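PDB 4G3H: arginase (RocF) from Helicobacter pylori, which probably hydrolyses L-arginine to L-ornithine and urea, using two manganese ions bound in each subunit. Local coordinates for residues H91-F101 and D227-L235; D175-G183 and V215-V226. All coordinates share one frame; numbering follows the deposited sequence.

Contact 1. Residues H91-F101 and D227-L235; sequences HANMFGIFQAF and DIIYLSLDL. With MN (manganese (II) ion), chain E; MN (manganese (II) ion), chain F.
The ring of Tyr230 meets two phenylalanines of helix 94-104, one at a face and one at its edge. The edge of Phe98 meets one face of the tyrosine, CD1 lying 3.8 Å from Tyr230 CG near the rim, with the ring planes 66° apart. Tyr230 in turn directs its own edge at Phe101, placing CD1 over the centre of that ring. Both pairs are T-shaped, with centroids 5.2 Å apart for Phe98 and Tyr230 and 5.3 Å for Phe101 and Tyr230. With CG anti to the backbone N (chi1 179°), the tyrosine ring extends from strand 228-234 toward the helix. Its CE2 meets the methyl CE of Met94 at 4.1 Å, and Ile97 crosses it nearly at a right angle, bringing CG2 to 3.6 Å from Tyr230 OH. That buried hydroxyl is hydrogen-bonded to Glu278 of the adjoining strand. Beyond the cluster, Ile228 CD1 meets Phe101 CE2 from the opposite direction, 3.8 Å away. At the other end of the strand Asp234 OD2 bridges both metals, 2.5 Å from the manganese of chain E and 2.3 Å from that of chain F; Asp116, His118, Asp120 and Asp236 also bind the pair. Helix and strand run nearly antiparallel (167°), the helix packed on a central strand of the parallel α/β sheet, whose C-terminal edge carries the binuclear manganese site of the arginase family.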
loop_
_atom_site.group_PDB
_atom_site.type_symbol
_atom_site.label_atom_id
_atom_site.label_comp_id
_atom_site.label_asym_id
_atom_site.label_seq_id
_atom_site.Cartn_x
_atom_site.Cartn_y
_atom_site.Cartn_z
ATOM N N HIS A 91 -1.775 -5.705 -3.130
ATOM C CA HIS A 91 -2.393 -4.772 -2.211
ATOM C C HIS A 91 -3.160 -5.366 -1.045
ATOM O O HIS A 91 -3.244 -4.746 0.010
ATOM C CB HIS A 91 -3.286 -3.778 -2.956
ATOM C CG HIS A 91 -3.027 -2.356 -2.573
ATOM N ND1 HIS A 91 -2.349 -2.012 -1.423
ATOM C CD2 HIS A 91 -3.338 -1.194 -3.187
ATOM C CE1 HIS A 91 -2.251 -0.697 -1.348
ATOM N NE2 HIS A 91 -2.843 -0.177 -2.408
ATOM N N ALA A 92 -3.714 -6.559 -1.208
ATOM C CA ALA A 92 -4.461 -7.171 -0.117
ATOM C C ALA A 92 -3.603 -7.312 1.139
ATOM O O ALA A 92 -4.128 -7.287 2.247
ATOM C CB ALA A 92 -5.002 -8.539 -0.541
ATOM N N ASN A 93 -2.286 -7.446 0.965
ATOM C CA ASN A 93 -1.376 -7.589 2.108
ATOM C C ASN A 93 -1.274 -6.320 2.949
ATOM O O ASN A 93 -0.745 -6.342 4.062
ATOM C CB ASN A 93 0.029 -7.986 1.643
ATOM C CG ASN A 93 0.073 -9.368 1.025
ATOM O OD1 ASN A 93 -0.666 -10.263 1.432
ATOM N ND2 ASN A 93 0.958 -9.557 0.048
ATOM N N MET A 94 -1.777 -5.216 2.408
ATOM C CA MET A 94 -1.740 -3.939 3.106
ATOM C C MET A 94 -2.468 -4.029 4.449
ATOM O O MET A 94 -2.104 -3.349 5.401
ATOM C CB MET A 94 -2.364 -2.847 2.224
ATOM C CG MET A 94 -2.375 -1.451 2.822
ATOM S SD MET A 94 -3.901 -1.067 3.731
ATOM C CE MET A 94 -3.540 0.615 4.307
ATOM N N PHE A 95 -3.488 -4.876 4.531
ATOM C CA PHE A 95 -4.227 -5.010 5.781
ATOM C C PHE A 95 -3.328 -5.457 6.930
ATOM O O PHE A 95 -3.173 -4.741 7.922
ATOM C CB PHE A 95 -5.380 -6.009 5.638
ATOM C CG PHE A 95 -6.104 -6.270 6.928
ATOM C CD1 PHE A 95 -6.792 -5.246 7.571
ATOM C CD2 PHE A 95 -6.054 -7.523 7.529
ATOM C CE1 PHE A 95 -7.415 -5.461 8.798
ATOM C CE2 PHE A 95 -6.678 -7.751 8.762
ATOM C CZ PHE A 95 -7.356 -6.716 9.394
ATOM N N GLY A 96 -2.747 -6.646 6.793
ATOM C CA GLY A 96 -1.874 -7.164 7.832
ATOM C C GLY A 96 -0.722 -6.224 8.143
ATOM O O GLY A 96 -0.367 -6.025 9.304
ATOM N N ILE A 97 -0.135 -5.636 7.107
ATOM C CA ILE A 97 0.982 -4.714 7.291
ATOM C C ILE A 97 0.566 -3.463 8.081
ATOM O O ILE A 97 1.260 -3.036 9.012
ATOM C CB ILE A 97 1.556 -4.260 5.919
ATOM C CG1 ILE A 97 2.207 -5.448 5.206
ATOM C CG2 ILE A 97 2.573 -3.148 6.113
ATOM C CD1 ILE A 97 2.589 -5.160 3.768
ATOM N N PHE A 98 -0.569 -2.883 7.701
ATOM C CA PHE A 98 -1.060 -1.673 8.347
ATOM C C PHE A 98 -1.519 -1.916 9.787
ATOM O O PHE A 98 -1.342 -1.050 10.648
ATOM C CB PHE A 98 -2.198 -1.059 7.520
ATOM C CG PHE A 98 -2.569 0.331 7.945
ATOM C CD1 PHE A 98 -1.659 1.374 7.819
ATOM C CD2 PHE A 98 -3.826 0.597 8.490
ATOM C CE1 PHE A 98 -1.996 2.665 8.234
ATOM C CE2 PHE A 98 -4.170 1.878 8.906
ATOM C CZ PHE A 98 -3.255 2.916 8.780
ATOM N N GLN A 99 -2.107 -3.081 10.049
ATOM C CA GLN A 99 -2.546 -3.401 11.401
ATOM C C GLN A 99 -1.313 -3.438 12.302
ATOM O O GLN A 99 -1.356 -2.987 13.452
ATOM C CB GLN A 99 -3.264 -4.753 11.453
ATOM C CG GLN A 99 -4.636 -4.772 10.783
ATOM C CD GLN A 99 -5.570 -3.689 11.309
ATOM O OE1 GLN A 99 -5.578 -2.564 10.817
ATOM N NE2 GLN A 99 -6.356 -4.028 12.321
ATOM N N ALA A 100 -0.212 -3.970 11.778
ATOM C CA ALA A 100 1.028 -4.035 12.547
ATOM C C ALA A 100 1.507 -2.606 12.806
ATOM O O ALA A 100 1.980 -2.280 13.897
ATOM C CB ALA A 100 2.079 -4.806 11.776
ATOM N N PHE A 101 1.369 -1.760 11.789
ATOM C CA PHE A 101 1.765 -0.360 11.865
ATOM C C PHE A 101 0.954 0.357 12.958
ATOM O O PHE A 101 1.510 1.102 13.770
ATOM C CB PHE A 101 1.513 0.306 10.512
ATOM C CG PHE A 101 2.065 1.690 10.397
ATOM C CD1 PHE A 101 3.438 1.897 10.256
ATOM C CD2 PHE A 101 1.216 2.793 10.390
ATOM C CE1 PHE A 101 3.958 3.179 10.104
ATOM C CE2 PHE A 101 1.727 4.085 10.238
ATOM C CZ PHE A 101 3.103 4.275 10.094
ATOM N N ASP A 227 -0.606 12.412 13.535
ATOM C CA ASP A 227 0.747 12.384 14.087
ATOM C C ASP A 227 1.741 11.715 13.153
ATOM O O ASP A 227 2.906 12.102 13.103
ATOM C CB ASP A 227 0.763 11.643 15.427
ATOM C CG ASP A 227 -0.137 12.285 16.458
ATOM O OD1 ASP A 227 0.071 13.484 16.753
ATOM O OD2 ASP A 227 -1.045 11.590 16.969
ATOM N N ILE A 228 1.292 10.687 12.441
ATOM C CA ILE A 228 2.167 9.983 11.517
ATOM C C ILE A 228 1.404 9.558 10.274
ATOM O O ILE A 228 0.190 9.366 10.304
ATOM C CB ILE A 228 2.823 8.747 12.163
ATOM C CG1 ILE A 228 1.749 7.778 12.637
ATOM C CG2 ILE A 228 3.735 9.175 13.307
ATOM C CD1 ILE A 228 2.318 6.494 13.170
ATOM N N ILE A 229 2.138 9.400 9.181
ATOM C CA ILE A 229 1.538 9.065 7.910
ATOM C C ILE A 229 2.099 7.796 7.282
ATOM O O ILE A 229 3.292 7.495 7.399
ATOM C CB ILE A 229 1.718 10.253 6.945
ATOM C CG1 ILE A 229 1.101 11.509 7.569
ATOM C CG2 ILE A 229 1.075 9.956 5.600
ATOM C CD1 ILE A 229 1.304 12.773 6.748
ATOM N N TYR A 230 1.211 7.054 6.626
ATOM C CA TYR A 230 1.551 5.818 5.933
ATOM C C TYR A 230 1.204 6.031 4.454
ATOM O O TYR A 230 0.067 6.389 4.128
ATOM C CB TYR A 230 0.717 4.659 6.501
ATOM C CG TYR A 230 0.963 3.308 5.857
ATOM C CD1 TYR A 230 1.942 2.438 6.347
ATOM C CD2 TYR A 230 0.210 2.895 4.752
ATOM C CE1 TYR A 230 2.165 1.185 5.750
ATOM C CE2 TYR A 230 0.425 1.651 4.147
ATOM C CZ TYR A 230 1.403 0.803 4.650
ATOM O OH TYR A 230 1.611 -0.418 4.043
ATOM N N LEU A 231 2.175 5.841 3.563
ATOM C CA LEU A 231 1.903 5.998 2.132
ATOM C C LEU A 231 1.849 4.637 1.438
ATOM O O LEU A 231 2.787 3.837 1.522
ATOM C CB LEU A 231 2.956 6.879 1.442
ATOM C CG LEU A 231 2.535 7.245 0.003
ATOM C CD1 LEU A 231 3.050 8.627 -0.362
ATOM C CD2 LEU A 231 3.033 6.191 -0.991
ATOM N N SER A 232 0.738 4.381 0.757
ATOM C CA SER A 232 0.563 3.125 0.046
ATOM C C SER A 232 0.375 3.418 -1.437
ATOM O O SER A 232 -0.602 4.047 -1.836
ATOM C CB SER A 232 -0.648 2.371 0.594
ATOM O OG SER A 232 -0.680 1.051 0.091
ATOM N N LEU A 233 1.318 2.951 -2.247
ATOM C CA LEU A 233 1.280 3.185 -3.684
ATOM C C LEU A 233 1.032 1.931 -4.512
ATOM O O LEU A 233 1.821 0.980 -4.472
ATOM C CB LEU A 233 2.599 3.833 -4.152
ATOM C CG LEU A 233 2.897 3.780 -5.668
ATOM C CD1 LEU A 233 1.807 4.512 -6.443
ATOM C CD2 LEU A 233 4.255 4.385 -5.967
ATOM N N ASP A 234 -0.059 1.958 -5.275
ATOM C CA ASP A 234 -0.434 0.866 -6.173
ATOM C C ASP A 234 -0.094 1.380 -7.575
ATOM O O ASP A 234 -0.644 2.383 -8.021
ATOM C CB ASP A 234 -1.938 0.584 -6.076
ATOM C CG ASP A 234 -2.375 -0.588 -6.947
ATOM O OD1 ASP A 234 -1.769 -0.831 -8.023
ATOM O OD2 ASP A 234 -3.343 -1.268 -6.556
ATOM N N LEU A 235 0.798 0.688 -8.272
ATOM C CA LEU A 235 1.226 1.118 -9.594
ATOM C C LEU A 235 0.116 1.266 -10.641
ATOM O O LEU A 235 0.302 1.944 -11.652
ATOM C CB LEU A 235 2.319 0.174 -10.112
ATOM C CG LEU A 235 3.613 0.150 -9.277
ATOM C CD1 LEU A 235 4.488 -1.016 -9.716
ATOM C CD2 LEU A 235 4.361 1.476 -9.423
HETATM MN MN MN E . -5.007 -1.524 -4.737
HETATM MN MN MN F . -5.416 -1.026 -7.592
#

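Contact 2. Residues D175-G183 and V215-V226; sequences DPKCLVYFG and VVQKTKESLKAV
In the parallel α/β sheet of the arginase fold, helix 212-223 packs against strand 179-182; the axis of its part 215-223 runs nearly antiparallel to the strand (161°), 9.3 Å away at closest approach. The interface is mainly apolar. Phe182 works with its edge: CE1 touches Val215 CG1 at 3.6 Å, the methyl lying in the ring plane, and Thr219 OG1 lies at the same edge, near the ring plane, 3.4 Å from Phe182 CZ. With its CG beside the backbone N (chi1 -65°), the ring swings from the strand to the helix, where Leu262 and Leu266 of helix 256-269 also pack on it. Two residues back along the strand, the two methyls of Val180 divide their partners, CG1 facing Thr219 OG1 and CG2 meeting Leu223 CD1 at 3.8 Å. That same methyl, Leu223 CD1, also touches Cys178 O, 3.5 Å away. The sulfur SG of Cys178 rests at 3.7 Å against CG1 of Val226, which closes the type I turn from Leu223. Near the surface the contact becomes polar: a water donates to Lys177 O at 2.7 Å and is also hydrogen-bonded to Ser222 OG, joining the 3-10 segment to the helix near Ser222. The threonine hydroxyl facing Phe182 is not left without a polar partner in this apolar setting. Thr219 OG1 donates to Val215 O at 2.8 Å from above the carbonyl plane, while Thr219 N reaches the same oxygen from the opposite face.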
loop_
_atom_site.group_PDB
_atom_site.type_symbol
_atom_site.label_atom_id
_atom_site.label_comp_id
_atom_site.label_asym_id
_atom_site.label_seq_id
_atom_site.Cartn_x
_atom_site.Cartn_y
_atom_site.Cartn_z
ATOM N N ASP A 175 -9.589 7.541 11.323
ATOM C CA ASP A 175 -10.530 8.602 10.983
ATOM C C ASP A 175 -10.663 8.567 9.460
ATOM O O ASP A 175 -9.722 8.908 8.741
ATOM C CB ASP A 175 -9.956 9.948 11.436
ATOM C CG ASP A 175 -10.879 11.114 11.138
ATOM O OD1 ASP A 175 -11.916 10.904 10.485
ATOM O OD2 ASP A 175 -10.557 12.250 11.557
ATOM N N PRO A 176 -11.835 8.154 8.950
ATOM C CA PRO A 176 -12.095 8.060 7.507
ATOM C C PRO A 176 -11.697 9.311 6.720
ATOM O O PRO A 176 -11.385 9.237 5.525
ATOM C CB PRO A 176 -13.601 7.788 7.441
ATOM C CG PRO A 176 -13.895 7.123 8.740
ATOM C CD PRO A 176 -13.071 7.921 9.715
ATOM N N LYS A 177 -11.715 10.452 7.401
ATOM C CA LYS A 177 -11.367 11.735 6.799
ATOM C C LYS A 177 -9.860 11.922 6.657
ATOM O O LYS A 177 -9.406 12.870 6.019
ATOM C CB LYS A 177 -11.946 12.871 7.639
ATOM C CG LYS A 177 -13.461 12.966 7.591
ATOM C CD LYS A 177 -13.986 13.757 8.777
ATOM C CE LYS A 177 -15.191 14.582 8.386
ATOM N NZ LYS A 177 -14.801 15.640 7.411
ATOM N N CYS A 178 -9.087 11.017 7.250
ATOM C CA CYS A 178 -7.634 11.088 7.174
ATOM C C CYS A 178 -7.056 10.062 6.190
ATOM O O CYS A 178 -5.847 9.807 6.157
ATOM C CB CYS A 178 -7.042 10.918 8.572
ATOM S SG CYS A 178 -7.517 12.294 9.670
ATOM N N LEU A 179 -7.943 9.472 5.395
ATOM C CA LEU A 179 -7.565 8.522 4.360
ATOM C C LEU A 179 -7.712 9.378 3.115
ATOM O O LEU A 179 -8.787 9.921 2.863
ATOM C CB LEU A 179 -8.546 7.341 4.315
ATOM C CG LEU A 179 -8.684 6.563 2.994
ATOM C CD1 LEU A 179 -7.353 5.947 2.576
ATOM C CD2 LEU A 179 -9.737 5.472 3.161
ATOM N N VAL A 180 -6.633 9.528 2.354
ATOM C CA VAL A 180 -6.689 10.351 1.156
ATOM C C VAL A 180 -6.417 9.536 -0.102
ATOM O O VAL A 180 -5.321 9.003 -0.296
ATOM C CB VAL A 180 -5.679 11.520 1.240
ATOM C CG1 VAL A 180 -5.861 12.456 0.047
ATOM C CG2 VAL A 180 -5.866 12.279 2.551
ATOM N N TYR A 181 -7.430 9.444 -0.954
ATOM C CA TYR A 181 -7.328 8.692 -2.199
ATOM C C TYR A 181 -6.780 9.545 -3.336
ATOM O O TYR A 181 -7.171 10.697 -3.500
ATOM C CB TYR A 181 -8.703 8.169 -2.614
ATOM C CG TYR A 181 -9.186 6.936 -1.887
ATOM C CD1 TYR A 181 -8.429 5.758 -1.884
ATOM C CD2 TYR A 181 -10.449 6.915 -1.284
ATOM C CE1 TYR A 181 -8.924 4.585 -1.311
ATOM C CE2 TYR A 181 -10.952 5.757 -0.712
ATOM C CZ TYR A 181 -10.190 4.590 -0.731
ATOM O OH TYR A 181 -10.717 3.426 -0.206
ATOM N N PHE A 182 -5.889 8.965 -4.132
ATOM C CA PHE A 182 -5.304 9.663 -5.273
ATOM C C PHE A 182 -5.449 8.806 -6.524
ATOM O O PHE A 182 -4.974 7.671 -6.556
ATOM C CB PHE A 182 -3.814 9.935 -5.030
ATOM C CG PHE A 182 -3.540 10.875 -3.884
ATOM C CD1 PHE A 182 -3.512 12.254 -4.089
ATOM C CD2 PHE A 182 -3.311 10.381 -2.600
ATOM C CE1 PHE A 182 -3.256 13.129 -3.032
ATOM C CE2 PHE A 182 -3.056 11.247 -1.537
ATOM C CZ PHE A 182 -3.027 12.625 -1.755
ATOM N N GLY A 183 -6.112 9.348 -7.544
ATOM C CA GLY A 183 -6.285 8.635 -8.801
ATOM C C GLY A 183 -7.341 7.543 -8.870
ATOM O O GLY A 183 -7.432 6.834 -9.877
ATOM N N VAL A 215 -4.177 20.015 -4.929
ATOM C CA VAL A 215 -4.420 18.677 -4.402
ATOM C C VAL A 215 -3.574 18.465 -3.150
ATOM O O VAL A 215 -4.081 18.042 -2.121
ATOM C CB VAL A 215 -4.075 17.577 -5.447
ATOM C CG1 VAL A 215 -4.092 16.207 -4.785
ATOM C CG2 VAL A 215 -5.081 17.612 -6.595
ATOM N N VAL A 216 -2.286 18.780 -3.228
ATOM C CA VAL A 216 -1.410 18.605 -2.076
ATOM C C VAL A 216 -1.812 19.499 -0.901
ATOM O O VAL A 216 -1.789 19.074 0.259
ATOM C CB VAL A 216 0.061 18.885 -2.454
ATOM C CG1 VAL A 216 0.954 18.789 -1.222
ATOM C CG2 VAL A 216 0.512 17.885 -3.505
ATOM N N GLN A 217 -2.189 20.738 -1.202
ATOM C CA GLN A 217 -2.584 21.683 -0.163
ATOM C C GLN A 217 -3.832 21.188 0.567
ATOM O O GLN A 217 -3.916 21.256 1.799
ATOM C CB GLN A 217 -2.831 23.058 -0.788
ATOM C CG GLN A 217 -2.875 24.209 0.205
ATOM C CD GLN A 217 -1.678 24.215 1.132
ATOM O OE1 GLN A 217 -0.542 23.999 0.706
ATOM N NE2 GLN A 217 -1.927 24.469 2.412
ATOM N N LYS A 218 -4.804 20.692 -0.194
ATOM C CA LYS A 218 -6.029 20.172 0.400
ATOM C C LYS A 218 -5.719 18.893 1.178
ATOM O O LYS A 218 -6.433 18.546 2.122
ATOM C CB LYS A 218 -7.076 19.880 -0.678
ATOM C CG LYS A 218 -7.663 21.112 -1.360
ATOM C CD LYS A 218 -8.741 20.704 -2.360
ATOM C CE LYS A 218 -9.230 21.881 -3.200
ATOM N NZ LYS A 218 -10.190 21.463 -4.276
ATOM N N THR A 219 -4.657 18.194 0.775
ATOM C CA THR A 219 -4.253 16.964 1.461
ATOM C C THR A 219 -3.715 17.327 2.845
ATOM O O THR A 219 -4.002 16.639 3.828
ATOM C CB THR A 219 -3.162 16.197 0.676
ATOM O OG1 THR A 219 -3.709 15.725 -0.562
ATOM C CG2 THR A 219 -2.659 15.003 1.484
ATOM N N LYS A 220 -2.943 18.412 2.911
ATOM C CA LYS A 220 -2.374 18.897 4.172
ATOM C C LYS A 220 -3.493 19.248 5.138
ATOM O O LYS A 220 -3.428 18.940 6.326
ATOM C CB LYS A 220 -1.531 20.146 3.939
ATOM C CG LYS A 220 -0.254 19.916 3.167
ATOM C CD LYS A 220 0.433 21.237 2.894
ATOM C CE LYS A 220 1.797 21.041 2.263
ATOM N NZ LYS A 220 2.399 22.352 1.871
ATOM N N GLU A 221 -4.519 19.907 4.612
ATOM C CA GLU A 221 -5.667 20.309 5.408
ATOM C C GLU A 221 -6.311 19.094 6.056
ATOM O O GLU A 221 -6.558 19.088 7.260
ATOM C CB GLU A 221 -6.672 21.052 4.524
ATOM C CG GLU A 221 -6.105 22.346 3.951
ATOM C CD GLU A 221 -7.026 23.027 2.949
ATOM O OE1 GLU A 221 -6.675 24.137 2.490
ATOM O OE2 GLU A 221 -8.091 22.460 2.614
ATOM N N SER A 222 -6.561 18.060 5.258
ATOM C CA SER A 222 -7.175 16.830 5.754
ATOM C C SER A 222 -6.302 16.099 6.770
ATOM O O SER A 222 -6.807 15.411 7.656
ATOM C CB SER A 222 -7.461 15.871 4.594
ATOM O OG SER A 222 -8.434 16.389 3.704
ATOM N N LEU A 223 -4.990 16.260 6.640
ATOM C CA LEU A 223 -4.035 15.575 7.503
ATOM C C LEU A 223 -3.366 16.437 8.567
ATOM O O LEU A 223 -2.468 15.974 9.269
ATOM C CB LEU A 223 -2.958 14.927 6.626
ATOM C CG LEU A 223 -3.083 13.427 6.350
ATOM C CD1 LEU A 223 -4.523 13.059 6.019
ATOM C CD2 LEU A 223 -2.135 13.048 5.227
ATOM N N LYS A 224 -3.805 17.681 8.694
ATOM C CA LYS A 224 -3.223 18.610 9.660
ATOM C C LYS A 224 -3.153 18.100 11.103
ATOM O O LYS A 224 -2.250 18.477 11.851
ATOM C CB LYS A 224 -3.995 19.932 9.630
ATOM C CG LYS A 224 -5.483 19.780 9.903
ATOM C CD LYS A 224 -6.196 21.118 9.855
ATOM C CE LYS A 224 -7.677 20.961 10.165
ATOM N NZ LYS A 224 -8.378 22.274 10.216
ATOM N N ALA A 225 -4.083 17.235 11.492
ATOM C CA ALA A 225 -4.103 16.736 12.861
ATOM C C ALA A 225 -3.437 15.382 13.128
ATOM O O ALA A 225 -3.234 15.019 14.289
ATOM C CB ALA A 225 -5.544 16.703 13.365
ATOM N N VAL A 226 -3.091 14.634 12.082
ATOM C CA VAL A 226 -2.475 13.317 12.288
ATOM C C VAL A 226 -1.042 13.421 12.783
ATOM O O VAL A 226 -0.347 14.387 12.483
ATOM C CB VAL A 226 -2.495 12.453 10.992
ATOM C CG1 VAL A 226 -3.914 12.404 10.423
ATOM C CG2 VAL A 226 -1.507 13.004 9.972
HETATM O O HOH W 1 -10.456 15.200 5.023
#

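How the contacts relate
Contact 1 and contact 2 lie on one parallel sheet, their centres about 15 Å apart, and helix 212-223 of contact 2 leads directly into strand 228-234 of contact 1. Strand 110-115 runs between strands 228-234 and 179-182. The two contacts meet where Leu223 CD2 packs on Ile229 CD1 at 3.8 Å; Ile229 points away from helix 94-104, and this meeting with helix 212-223 lies on the other side of strand 228-234 from contact 1. Contact 1 holds the bridging Asp234 of the manganese site, whereas contact 2 is more remote: the side chain of Phe182 is about 11 Å from a manganese ion and about 7 Å from that of the metal ligand Asp116.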